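Local coordinates for aclacinomycin-N/aclacinomycin-A oxidase (Streptomyces galilaeus, PDB 2IPI), which oxidises the terminal sugar of aclacinomycin antibiotics in two successive steps, converting aclacinomycin N to A and then A to Y, with a bicovalently bound FAD and molecular oxygen, at residues Phe48-Arg53 with Asp359-Ser363; Gly147-Gln151 with Thr348-Phe353; Pro56-Val62 with Val100-Met106. All blocks are in the same frame, centred on the assembly; numbering follows the deposited sequence.

Contact 1. Residues Phe48-Arg53 with Asp359-Ser363; sequences FNGRFR and DRTKS
A polar loop-to-strand contact joins the loop 48-53, between helix 40-44 and strand 58-61, to the start of strand 360-368, with G50 lying beside R360 and the side chain of R51 reaching along to T361. In the backbone, G50 N donates to D359 O at 3.1 Å. Further along, R51 NH1 donates to T361 O at 2.8 Å, and the oxygen lies at the edge of the guanidinium, close to its plane. R51 gets there by a bend at chi3 (65°), while one corner of the F52 ring, CZ, stands over the centre of one guanidinium face. R360 comes from the other segment with its chain extended from CG to NE and lays one guanidinium face over G50 O and R51 CA, a very tight approach. The planes of the two guanidinium groups are 49° apart. A water accepts a weak bond from R360 NH1 and donates to G50 O, more weakly to R51 O, bridging arginine and loop.

The loop holds a type I beta turn, N49 to F52, closed by F52 N to N49 O at 3.2 Å. On the strand side, D359 and R360 both face W428 of the adjoining strand 420-428, as in a classic beta bulge. The N49 side-chain amide meets T361, with CG 3.4 Å from T361 OG1. T361 touches the bound aclacinomycin ligand and T427, which binds aclacinomycin Y; on the loop side F48 touches the FAD and stacks on H89, one of its covalent anchors. The ammonium of K362, which carries on the strand past R51, is held in salt bridges by E92 and D471.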
loop_
_atom_site.group_PDB
_atom_site.type_symbol
_atom_site.label_atom_id
_atom_site.label_comp_id
_atom_site.label_asym_id
_atom_site.label_seq_id
_atom_site.Cartn_x
_atom_site.Cartn_y
_atom_site.Cartn_z
ATOM N N PHE A 48 -5.495 -2.557 -12.837
ATOM C CA PHE A 48 -4.189 -2.007 -13.190
ATOM C C PHE A 48 -3.311 -3.067 -13.849
ATOM O O PHE A 48 -2.484 -2.727 -14.701
ATOM C CB PHE A 48 -3.544 -1.468 -11.913
ATOM C CG PHE A 48 -2.120 -0.981 -12.168
ATOM C CD1 PHE A 48 -1.073 -1.461 -11.409
ATOM C CD2 PHE A 48 -1.903 -0.059 -13.179
ATOM C CE1 PHE A 48 0.221 -1.019 -11.638
ATOM C CE2 PHE A 48 -0.613 0.390 -13.403
ATOM C CZ PHE A 48 0.429 -0.092 -12.636
ATOM N N ASN A 49 -3.534 -4.309 -13.424
ATOM C CA ASN A 49 -2.730 -5.478 -13.790
ATOM C C ASN A 49 -3.383 -6.268 -14.916
ATOM O O ASN A 49 -4.418 -6.907 -14.713
ATOM C CB ASN A 49 -2.526 -6.361 -12.557
ATOM C CG ASN A 49 -1.392 -7.361 -12.661
ATOM O OD1 ASN A 49 -0.831 -7.715 -11.612
ATOM N ND2 ASN A 49 -1.048 -7.845 -13.849
ATOM N N GLY A 50 -2.795 -6.189 -16.095
ATOM C CA GLY A 50 -3.307 -6.719 -17.330
ATOM C C GLY A 50 -3.500 -8.220 -17.355
ATOM O O GLY A 50 -4.223 -8.721 -18.238
ATOM N N ARG A 51 -2.866 -8.915 -16.433
ATOM C CA ARG A 51 -2.923 -10.345 -16.228
ATOM C C ARG A 51 -4.340 -10.826 -15.907
ATOM O O ARG A 51 -4.698 -11.937 -16.288
ATOM C CB ARG A 51 -2.016 -10.813 -15.081
ATOM C CG ARG A 51 -0.546 -10.877 -15.439
ATOM C CD ARG A 51 0.344 -11.243 -14.286
ATOM N NE ARG A 51 0.136 -12.601 -13.752
ATOM C CZ ARG A 51 0.252 -12.863 -12.457
ATOM N NH1 ARG A 51 0.580 -11.907 -11.588
ATOM N NH2 ARG A 51 0.064 -14.087 -11.971
ATOM N N PHE A 52 -5.130 -10.020 -15.207
ATOM C CA PHE A 52 -6.452 -10.496 -14.784
ATOM C C PHE A 52 -7.566 -9.585 -15.298
ATOM O O PHE A 52 -7.568 -8.373 -15.052
ATOM C CB PHE A 52 -6.552 -10.608 -13.270
ATOM C CG PHE A 52 -5.343 -11.106 -12.513
ATOM C CD1 PHE A 52 -4.376 -10.208 -12.112
ATOM C CD2 PHE A 52 -5.166 -12.448 -12.197
ATOM C CE1 PHE A 52 -3.264 -10.633 -11.405
ATOM C CE2 PHE A 52 -4.050 -12.880 -11.504
ATOM C CZ PHE A 52 -3.090 -11.972 -11.113
ATOM N N ARG A 53 -8.517 -10.194 -16.007
ATOM C CA ARG A 53 -9.638 -9.463 -16.595
ATOM C C ARG A 53 -10.968 -10.134 -16.268
ATOM O O ARG A 53 -11.140 -11.330 -16.490
ATOM C CB ARG A 53 -9.388 -9.304 -18.105
ATOM C CG ARG A 53 -8.154 -8.414 -18.345
ATOM C CD ARG A 53 -8.544 -6.953 -18.354
ATOM N NE ARG A 53 -7.496 -6.006 -18.655
ATOM C CZ ARG A 53 -6.909 -5.107 -17.885
ATOM N NH1 ARG A 53 -7.239 -4.952 -16.610
ATOM N NH2 ARG A 53 -5.947 -4.319 -18.369
ATOM N N ASP A 359 2.085 -3.969 -18.852
ATOM C CA ASP A 359 1.027 -3.860 -17.852
ATOM C C ASP A 359 0.891 -5.121 -16.995
ATOM O O ASP A 359 0.100 -5.090 -16.043
ATOM C CB ASP A 359 -0.306 -3.527 -18.511
ATOM C CG ASP A 359 -0.836 -4.639 -19.395
ATOM O OD1 ASP A 359 -2.007 -4.557 -19.832
ATOM O OD2 ASP A 359 -0.094 -5.595 -19.697
ATOM N N ARG A 360 1.644 -6.166 -17.314
ATOM C CA ARG A 360 1.569 -7.400 -16.545
ATOM C C ARG A 360 2.589 -7.399 -15.410
ATOM O O ARG A 360 3.767 -7.129 -15.670
ATOM C CB ARG A 360 1.789 -8.623 -17.444
ATOM C CG ARG A 360 0.825 -8.801 -18.596
ATOM C CD ARG A 360 0.748 -10.285 -18.975
ATOM N NE ARG A 360 -0.499 -10.625 -19.636
ATOM C CZ ARG A 360 -1.472 -11.435 -19.273
ATOM N NH1 ARG A 360 -2.526 -11.579 -20.073
ATOM N NH2 ARG A 360 -1.455 -12.120 -18.142
ATOM N N THR A 361 2.179 -7.686 -14.178
ATOM C CA THR A 361 3.078 -7.689 -13.037
ATOM C C THR A 361 2.815 -8.822 -12.041
ATOM O O THR A 361 1.722 -9.352 -11.901
ATOM C CB THR A 361 3.007 -6.380 -12.212
ATOM O OG1 THR A 361 1.703 -6.320 -11.599
ATOM C CG2 THR A 361 3.150 -5.140 -13.071
ATOM N N LYS A 362 3.862 -9.176 -11.322
ATOM C CA LYS A 362 3.846 -10.028 -10.152
ATOM C C LYS A 362 4.722 -9.432 -9.068
ATOM O O LYS A 362 5.878 -9.095 -9.351
ATOM C CB LYS A 362 4.299 -11.453 -10.499
ATOM C CG LYS A 362 4.249 -12.446 -9.353
ATOM C CD LYS A 362 3.090 -12.272 -8.406
ATOM C CE LYS A 362 2.205 -13.468 -8.129
ATOM N NZ LYS A 362 1.640 -13.388 -6.742
ATOM N N SER A 363 4.222 -9.265 -7.838
ATOM C CA SER A 363 5.095 -8.689 -6.814
ATOM C C SER A 363 4.890 -9.284 -5.430
ATOM O O SER A 363 3.915 -9.981 -5.130
ATOM C CB SER A 363 4.936 -7.162 -6.748
ATOM O OG SER A 363 3.579 -6.796 -6.877
HETATM O O HOH W 1 -5.027 -11.302 -18.933
#

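Contact 2. Residues Gly147-Gln151 with Thr348-Phe353. With FAD (flavin-adenine dinucleotide), chain F.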
loop_
_atom_site.group_PDB
_atom_site.type_symbol
_atom_site.label_atom_id
_atom_site.label_comp_id
_atom_site.label_asym_id
_atom_site.label_seq_id
_atom_site.Cartn_x
_atom_site.Cartn_y
_atom_site.Cartn_z
ATOM N N GLY A 147 -0.085 6.933 0.247
ATOM C CA GLY A 147 0.830 6.403 -0.744
ATOM C C GLY A 147 1.415 7.434 -1.699
ATOM O O GLY A 147 1.101 8.623 -1.617
ATOM N N VAL A 148 2.266 6.944 -2.592
ATOM C CA VAL A 148 2.889 7.731 -3.639
ATOM C C VAL A 148 2.053 7.819 -4.905
ATOM O O VAL A 148 1.890 8.903 -5.482
ATOM C CB VAL A 148 4.260 7.141 -4.046
ATOM C CG1 VAL A 148 5.039 8.162 -4.857
ATOM C CG2 VAL A 148 5.044 6.705 -2.827
ATOM N N CYS A 149 1.517 6.716 -5.419
ATOM C CA CYS A 149 0.976 6.822 -6.786
ATOM C C CYS A 149 -0.329 7.611 -6.859
ATOM O O CYS A 149 -1.284 7.302 -6.137
ATOM C CB CYS A 149 0.830 5.415 -7.378
ATOM S SG CYS A 149 2.146 4.250 -6.940
ATOM N N PRO A 150 -0.402 8.636 -7.706
ATOM C CA PRO A 150 -1.556 9.542 -7.739
ATOM C C PRO A 150 -2.854 8.902 -8.227
ATOM O O PRO A 150 -3.938 9.388 -7.862
ATOM C CB PRO A 150 -1.146 10.621 -8.753
ATOM C CG PRO A 150 0.328 10.479 -8.925
ATOM C CD PRO A 150 0.599 9.013 -8.715
ATOM N N GLN A 151 -2.769 7.863 -9.043
ATOM C CA GLN A 151 -3.903 7.155 -9.610
ATOM C C GLN A 151 -4.403 6.041 -8.695
ATOM O O GLN A 151 -5.368 5.351 -9.030
ATOM C CB GLN A 151 -3.565 6.536 -10.975
ATOM C CG GLN A 151 -4.782 6.330 -11.875
ATOM C CD GLN A 151 -4.745 5.068 -12.712
ATOM O OE1 GLN A 151 -4.311 3.999 -12.272
ATOM N NE2 GLN A 151 -5.211 5.139 -13.960
ATOM N N THR A 348 4.433 16.097 -5.674
ATOM C CA THR A 348 3.479 15.110 -5.224
ATOM C C THR A 348 2.613 14.542 -6.350
ATOM O O THR A 348 2.244 13.362 -6.280
ATOM C CB THR A 348 2.535 15.721 -4.159
ATOM O OG1 THR A 348 3.299 16.226 -3.054
ATOM C CG2 THR A 348 1.600 14.659 -3.600
ATOM N N LEU A 349 2.282 15.338 -7.352
ATOM C CA LEU A 349 1.330 14.968 -8.390
ATOM C C LEU A 349 2.027 14.557 -9.682
ATOM O O LEU A 349 1.442 14.576 -10.774
ATOM C CB LEU A 349 0.373 16.120 -8.701
ATOM C CG LEU A 349 -0.711 16.430 -7.667
ATOM C CD1 LEU A 349 -1.522 17.642 -8.083
ATOM C CD2 LEU A 349 -1.623 15.230 -7.482
ATOM N N ALA A 350 3.289 14.164 -9.621
ATOM C CA ALA A 350 3.941 13.626 -10.807
ATOM C C ALA A 350 3.409 12.246 -11.168
ATOM O O ALA A 350 3.512 11.279 -10.407
ATOM C CB ALA A 350 5.448 13.538 -10.600
ATOM N N ASN A 351 2.857 12.108 -12.379
ATOM C CA ASN A 351 2.532 10.763 -12.863
ATOM C C ASN A 351 3.786 10.094 -13.432
ATOM O O ASN A 351 3.852 9.734 -14.608
ATOM C CB ASN A 351 1.424 10.798 -13.906
ATOM C CG ASN A 351 1.621 11.750 -15.058
ATOM O OD1 ASN A 351 0.698 12.005 -15.837
ATOM N ND2 ASN A 351 2.819 12.301 -15.208
ATOM N N LYS A 352 4.816 9.957 -12.585
ATOM C CA LYS A 352 6.017 9.259 -13.024
ATOM C C LYS A 352 5.942 7.771 -12.695
ATOM O O LYS A 352 6.918 7.156 -12.273
ATOM C CB LYS A 352 7.260 9.877 -12.380
ATOM N N PHE A 353 4.754 7.185 -12.890
ATOM C CA PHE A 353 4.587 5.739 -12.761
ATOM C C PHE A 353 3.953 5.168 -14.033
ATOM O O PHE A 353 3.084 4.314 -13.992
ATOM C CB PHE A 353 3.749 5.389 -11.540
ATOM C CG PHE A 353 4.056 6.262 -10.331
ATOM C CD1 PHE A 353 3.486 7.517 -10.189
ATOM C CD2 PHE A 353 4.927 5.799 -9.361
ATOM C CE1 PHE A 353 3.792 8.293 -9.083
ATOM C CE2 PHE A 353 5.214 6.573 -8.251
ATOM C CZ PHE A 353 4.645 7.821 -8.107
HETATM P PA FAD F . -8.889 -1.843 -5.926
HETATM O O1A FAD F . -8.523 -2.893 -6.794
HETATM O O2A FAD F . -10.132 -1.204 -6.355
HETATM O O5B FAD F . -9.014 -2.350 -4.443
HETATM C C5B FAD F . -8.051 -3.113 -3.836
HETATM C C4B FAD F . -8.668 -3.959 -2.725
HETATM O O4B FAD F . -9.522 -3.156 -1.958
HETATM C C3B FAD F . -9.581 -5.057 -3.299
HETATM O O3B FAD F . -9.664 -6.128 -2.431
HETATM C C2B FAD F . -10.939 -4.379 -3.359
HETATM O O2B FAD F . -12.043 -5.244 -3.365
HETATM C C1B FAD F . -10.847 -3.517 -2.120
HETATM N N9A FAD F . -11.773 -2.367 -2.127
HETATM C C8A FAD F . -11.895 -1.436 -3.082
HETATM N N7A FAD F . -12.813 -0.543 -2.740
HETATM C C5A FAD F . -13.306 -0.922 -1.560
HETATM C C6A FAD F . -14.274 -0.381 -0.725
HETATM N N6A FAD F . -14.814 0.729 -1.055
HETATM N N1A FAD F . -14.552 -0.974 0.424
HETATM C C2A FAD F . -13.886 -2.055 0.758
HETATM N N3A FAD F . -12.948 -2.590 -0.002
HETATM C C4A FAD F . -12.665 -2.053 -1.150
HETATM N N1 FAD F . 0.410 1.230 -1.377
HETATM C C2 FAD F . 1.016 1.878 -0.327
HETATM O O2 FAD F . 0.817 1.623 0.780
HETATM N N3 FAD F . 1.901 2.879 -0.618
HETATM C C4 FAD F . 2.193 3.253 -1.918
HETATM O O4 FAD F . 2.904 4.199 -2.109
HETATM C C4X FAD F . 1.556 2.599 -2.975
HETATM N N5 FAD F . 1.822 2.904 -4.277
HETATM C C5X FAD F . 1.155 2.316 -5.301
HETATM C C6 FAD F . 1.379 2.714 -6.621
HETATM C C7 FAD F . 0.738 2.070 -7.638
HETATM C C7M FAD F . 0.939 2.621 -9.011
HETATM C C8 FAD F . -0.215 1.081 -7.373
HETATM C C8M FAD F . -1.131 0.612 -8.481
HETATM C C9 FAD F . -0.422 0.731 -6.058
HETATM C C9A FAD F . 0.261 1.295 -5.009
HETATM N N10 FAD F . 0.044 0.904 -3.702
HETATM C C10 FAD F . 0.651 1.581 -2.687
HETATM C "C1'" FAD F . -0.421 -0.477 -3.370
HETATM C "C2'" FAD F . -1.936 -0.665 -3.268
HETATM O "O2'" FAD F . -2.582 -1.333 -4.301
HETATM C "C3'" FAD F . -2.701 0.603 -2.972
HETATM O "O3'" FAD F . -2.238 1.233 -1.817
HETATM C "C4'" FAD F . -4.195 0.158 -2.995
HETATM O "O4'" FAD F . -4.418 -1.174 -2.766
HETATM C "C5'" FAD F . -5.050 0.479 -4.198
HETATM O "O5'" FAD F . -6.388 0.229 -3.922
HETATM P P FAD F . -7.393 0.486 -5.089
HETATM O O1P FAD F . -8.607 1.033 -4.599
HETATM O O2P FAD F . -6.754 1.302 -6.028
HETATM O O3P FAD F . -7.627 -0.883 -5.845
#
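Apolar and sulfur-aromatic contacts with F353 join the loop 147-151 to 348-353. The phenyl ring receives three consecutive residues in different ways. V148 comes in at the ring edge, close to its plane, with CG1 3.3 Å from F353 CZ; this branch is the one anti to the backbone N (chi1 -165°). C149 lies over one face: CA sits 4.2 Å from the F353 ring centroid in a CH-pi contact, and SG at 4.2 Å makes a Cys sulfur-aromatic contact. P150 approaches obliquely, its CD 3.3 Å from F353 CE1, and also turns CG toward the carbonyl oxygen of A350.

The covalent link is of a different kind. C149 SG is bonded to C6 of the flavin at 1.7 Å, one half of the bicovalent attachment that H89 completes, so the sulfur resting against the phenyl ring is a thioether and not a thiol. C149 also touches the bound aclacinomycin ligand.

Hydrogen bonding fixes the neighbouring residue to the same flavin: V148 N donates to FAD O4 at 2.9 Å in a nearly straight bond (170°). Bond and thioether together grip the isoalloxazine at O4 and C6, while F353 packs against the residues that supply them.

In the fold, 147-151 runs between helices 129-140 and 154-157 and is tied back by G147 O to Y133 and P150 O to T128. Its partner leaves the end of helix 344-348 and leads toward strand 360-368, passing at the protein surface.

Contact 3. Residues Pro56-Val62 with Val100-Met106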
loop_
_atom_site.group_PDB
_atom_site.type_symbol
_atom_site.label_atom_id
_atom_site.label_comp_id
_atom_site.label_asym_id
_atom_site.label_seq_id
_atom_site.Cartn_x
_atom_site.Cartn_y
_atom_site.Cartn_z
ATOM N N PRO A 56 -17.858 -10.653 -15.084
ATOM C CA PRO A 56 -19.066 -10.792 -14.265
ATOM C C PRO A 56 -20.315 -10.625 -15.119
ATOM O O PRO A 56 -20.283 -10.093 -16.236
ATOM C CB PRO A 56 -18.941 -9.652 -13.254
ATOM C CG PRO A 56 -18.155 -8.609 -13.978
ATOM C CD PRO A 56 -17.284 -9.303 -14.979
ATOM N N ASP A 57 -21.471 -11.065 -14.630
ATOM C CA ASP A 57 -22.695 -10.811 -15.375
ATOM C C ASP A 57 -22.993 -9.313 -15.474
ATOM O O ASP A 57 -23.594 -8.856 -16.442
ATOM C CB ASP A 57 -23.903 -11.483 -14.730
ATOM C CG ASP A 57 -23.762 -12.959 -14.446
ATOM O OD1 ASP A 57 -24.533 -13.456 -13.593
ATOM O OD2 ASP A 57 -22.887 -13.634 -15.036
ATOM N N VAL A 58 -22.600 -8.559 -14.456
ATOM C CA VAL A 58 -23.024 -7.161 -14.360
ATOM C C VAL A 58 -22.010 -6.306 -13.628
ATOM O O VAL A 58 -21.292 -6.800 -12.752
ATOM C CB VAL A 58 -24.385 -7.064 -13.627
ATOM C CG1 VAL A 58 -24.249 -7.392 -12.148
ATOM C CG2 VAL A 58 -24.983 -5.670 -13.792
ATOM N N VAL A 59 -21.935 -5.016 -13.958
ATOM C CA VAL A 59 -21.231 -4.060 -13.125
ATOM C C VAL A 59 -22.176 -2.924 -12.691
ATOM O O VAL A 59 -22.802 -2.284 -13.530
ATOM C CB VAL A 59 -20.007 -3.418 -13.816
ATOM C CG1 VAL A 59 -19.142 -2.764 -12.744
ATOM C CG2 VAL A 59 -19.236 -4.429 -14.638
ATOM N N TYR A 60 -22.296 -2.651 -11.399
ATOM C CA TYR A 60 -23.163 -1.589 -10.902
ATOM C C TYR A 60 -22.326 -0.332 -10.652
ATOM O O TYR A 60 -21.368 -0.380 -9.882
ATOM C CB TYR A 60 -23.872 -1.893 -9.585
ATOM C CG TYR A 60 -24.930 -2.968 -9.648
ATOM C CD1 TYR A 60 -26.221 -2.725 -10.083
ATOM C CD2 TYR A 60 -24.590 -4.263 -9.252
ATOM C CE1 TYR A 60 -27.170 -3.736 -10.131
ATOM C CE2 TYR A 60 -25.536 -5.265 -9.300
ATOM C CZ TYR A 60 -26.815 -5.003 -9.733
ATOM O OH TYR A 60 -27.698 -6.066 -9.750
ATOM N N VAL A 61 -22.739 0.743 -11.311
ATOM C CA VAL A 61 -22.033 2.013 -11.101
ATOM C C VAL A 61 -22.834 2.900 -10.150
ATOM O O VAL A 61 -23.814 3.507 -10.606
ATOM C CB VAL A 61 -21.741 2.674 -12.455
ATOM C CG1 VAL A 61 -20.978 3.967 -12.256
ATOM C CG2 VAL A 61 -20.930 1.707 -13.315
ATOM N N VAL A 62 -22.384 2.917 -8.909
ATOM C CA VAL A 62 -22.983 3.553 -7.751
ATOM C C VAL A 62 -22.594 5.032 -7.574
ATOM O O VAL A 62 -21.489 5.467 -7.942
ATOM C CB VAL A 62 -22.605 2.844 -6.430
ATOM C CG1 VAL A 62 -23.253 1.473 -6.308
ATOM C CG2 VAL A 62 -21.097 2.716 -6.286
ATOM N N VAL A 100 -16.203 -14.026 -9.867
ATOM C CA VAL A 100 -16.957 -12.822 -9.536
ATOM C C VAL A 100 -18.042 -12.598 -10.597
ATOM O O VAL A 100 -17.774 -12.655 -11.802
ATOM C CB VAL A 100 -16.132 -11.533 -9.423
ATOM C CG1 VAL A 100 -17.091 -10.364 -9.184
ATOM C CG2 VAL A 100 -15.111 -11.538 -8.303
ATOM N N ARG A 101 -19.272 -12.370 -10.118
ATOM C CA ARG A 101 -20.424 -12.187 -10.997
ATOM C C ARG A 101 -21.019 -10.788 -10.848
ATOM O O ARG A 101 -21.736 -10.325 -11.734
ATOM C CB ARG A 101 -21.477 -13.263 -10.736
ATOM C CG ARG A 101 -20.923 -14.640 -11.111
ATOM C CD ARG A 101 -20.613 -14.674 -12.592
ATOM N NE ARG A 101 -20.192 -16.010 -13.053
ATOM C CZ ARG A 101 -18.909 -16.157 -13.394
ATOM N NH1 ARG A 101 -18.139 -15.074 -13.273
ATOM N NH2 ARG A 101 -18.403 -17.294 -13.825
ATOM N N ALA A 102 -20.684 -10.133 -9.753
ATOM C CA ALA A 102 -21.118 -8.772 -9.496
ATOM C C ALA A 102 -19.973 -7.826 -9.179
ATOM O O ALA A 102 -19.231 -8.034 -8.199
ATOM C CB ALA A 102 -22.098 -8.851 -8.327
ATOM N N VAL A 103 -19.799 -6.738 -9.933
ATOM C CA VAL A 103 -18.733 -5.806 -9.529
ATOM C C VAL A 103 -19.303 -4.420 -9.267
ATOM O O VAL A 103 -19.950 -3.796 -10.113
ATOM C CB VAL A 103 -17.610 -5.723 -10.583
ATOM C CG1 VAL A 103 -18.188 -6.011 -11.951
ATOM C CG2 VAL A 103 -16.898 -4.379 -10.573
ATOM N N ILE A 104 -19.089 -3.942 -8.059
ATOM C CA ILE A 104 -19.603 -2.600 -7.735
ATOM C C ILE A 104 -18.437 -1.621 -7.818
ATOM O O ILE A 104 -17.472 -1.741 -7.064
ATOM C CB ILE A 104 -20.284 -2.563 -6.365
ATOM C CG1 ILE A 104 -19.407 -2.884 -5.164
ATOM C CG2 ILE A 104 -21.483 -3.527 -6.357
ATOM C CD1 ILE A 104 -19.474 -4.359 -4.818
ATOM N N ASP A 105 -18.562 -0.708 -8.753
ATOM C CA ASP A 105 -17.565 0.285 -9.108
ATOM C C ASP A 105 -17.920 1.656 -8.526
ATOM O O ASP A 105 -19.000 2.197 -8.785
ATOM C CB ASP A 105 -17.449 0.416 -10.628
ATOM C CG ASP A 105 -16.175 1.167 -11.010
ATOM O OD1 ASP A 105 -15.431 0.652 -11.861
ATOM O OD2 ASP A 105 -15.913 2.252 -10.460
ATOM N N MET A 106 -17.011 2.170 -7.714
ATOM C CA MET A 106 -17.258 3.350 -6.894
ATOM C C MET A 106 -16.611 4.602 -7.483
ATOM O O MET A 106 -16.589 5.631 -6.816
ATOM C CB MET A 106 -16.711 3.131 -5.480
ATOM C CG MET A 106 -16.845 1.677 -5.014
ATOM S SD MET A 106 -18.255 1.501 -3.902
ATOM C CE MET A 106 -19.290 0.387 -4.833
HETATM O O HOH W 2 -19.297 4.739 -9.165
#
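The Y60 ring and the R101 guanidinium are the flat groups that meet a partner across this strand pair. I104 CG2 approaches the Y60 ring obliquely, 4.3 Å from CD2. Near the guanidinium, D57 OD2 lies well out of the plane, 4.1 Å from R101 NE; the opposite charges are close, but no N-H points at the oxygen. R101 NH1 instead folds back to V100 O.

The strands 58-61 and 102-105 run parallel, their axes 4.7 Å apart and 22° from aligned. The hydrogen bonds alternate between the strands: V103 N donates to V58 O, Y60 N to V103 O at 2.9 Å and D105 N to Y60 O, with weak bonds from V58 N to R101 O and from V62 N to D105 O at the two ends. A water donates to both V62 O and D105 O, joining the strand ends.

V59, V61, V103 and D105 occupy one face of the sheet. There V103 CG1 presses on both P56 CG and V59 CG2, 3.3 Å from each, tighter than usual. Beyond the strands, M106 bends at chi2 and chi3 to bring CE 3.3 Å from V62 CG2, another close pair. The D105 carboxylate is hydrogen-bonded to S107 and salt-bridged to R46.

This is the centre of a four-stranded mixed sheet of the PCMH-type FAD-binding domain, with strand 32-34 antiparallel to 58-61. Strand 58-61, helix 65-78 and strand 82-85 form a beta-alpha-beta crossover, 102-105 lying between the two parallel strands. Y60 and I104, on the opposite face from V59, pack against A71 of that helix.

How the contacts relate
Contact 1 closes a chain loop of some 300 residues, and contacts 3 and 2 are nested in it, one after the other. Contact 3 begins just after the loop of contact 1, although their centres are about 20 Å apart. It lies in the small mixed sheet of the FAD-binding domain, whereas contacts 1 and 2 each bring a loop that touches the flavin against the chain around strand 360-368, an edge of the large antiparallel sheet. Their centres are about 18 Å apart, with nearest atoms about 5 Å apart. Both include residues touching FAD and the bound aclacinomycin ligand, consistent with an active site between the two parts of the chain.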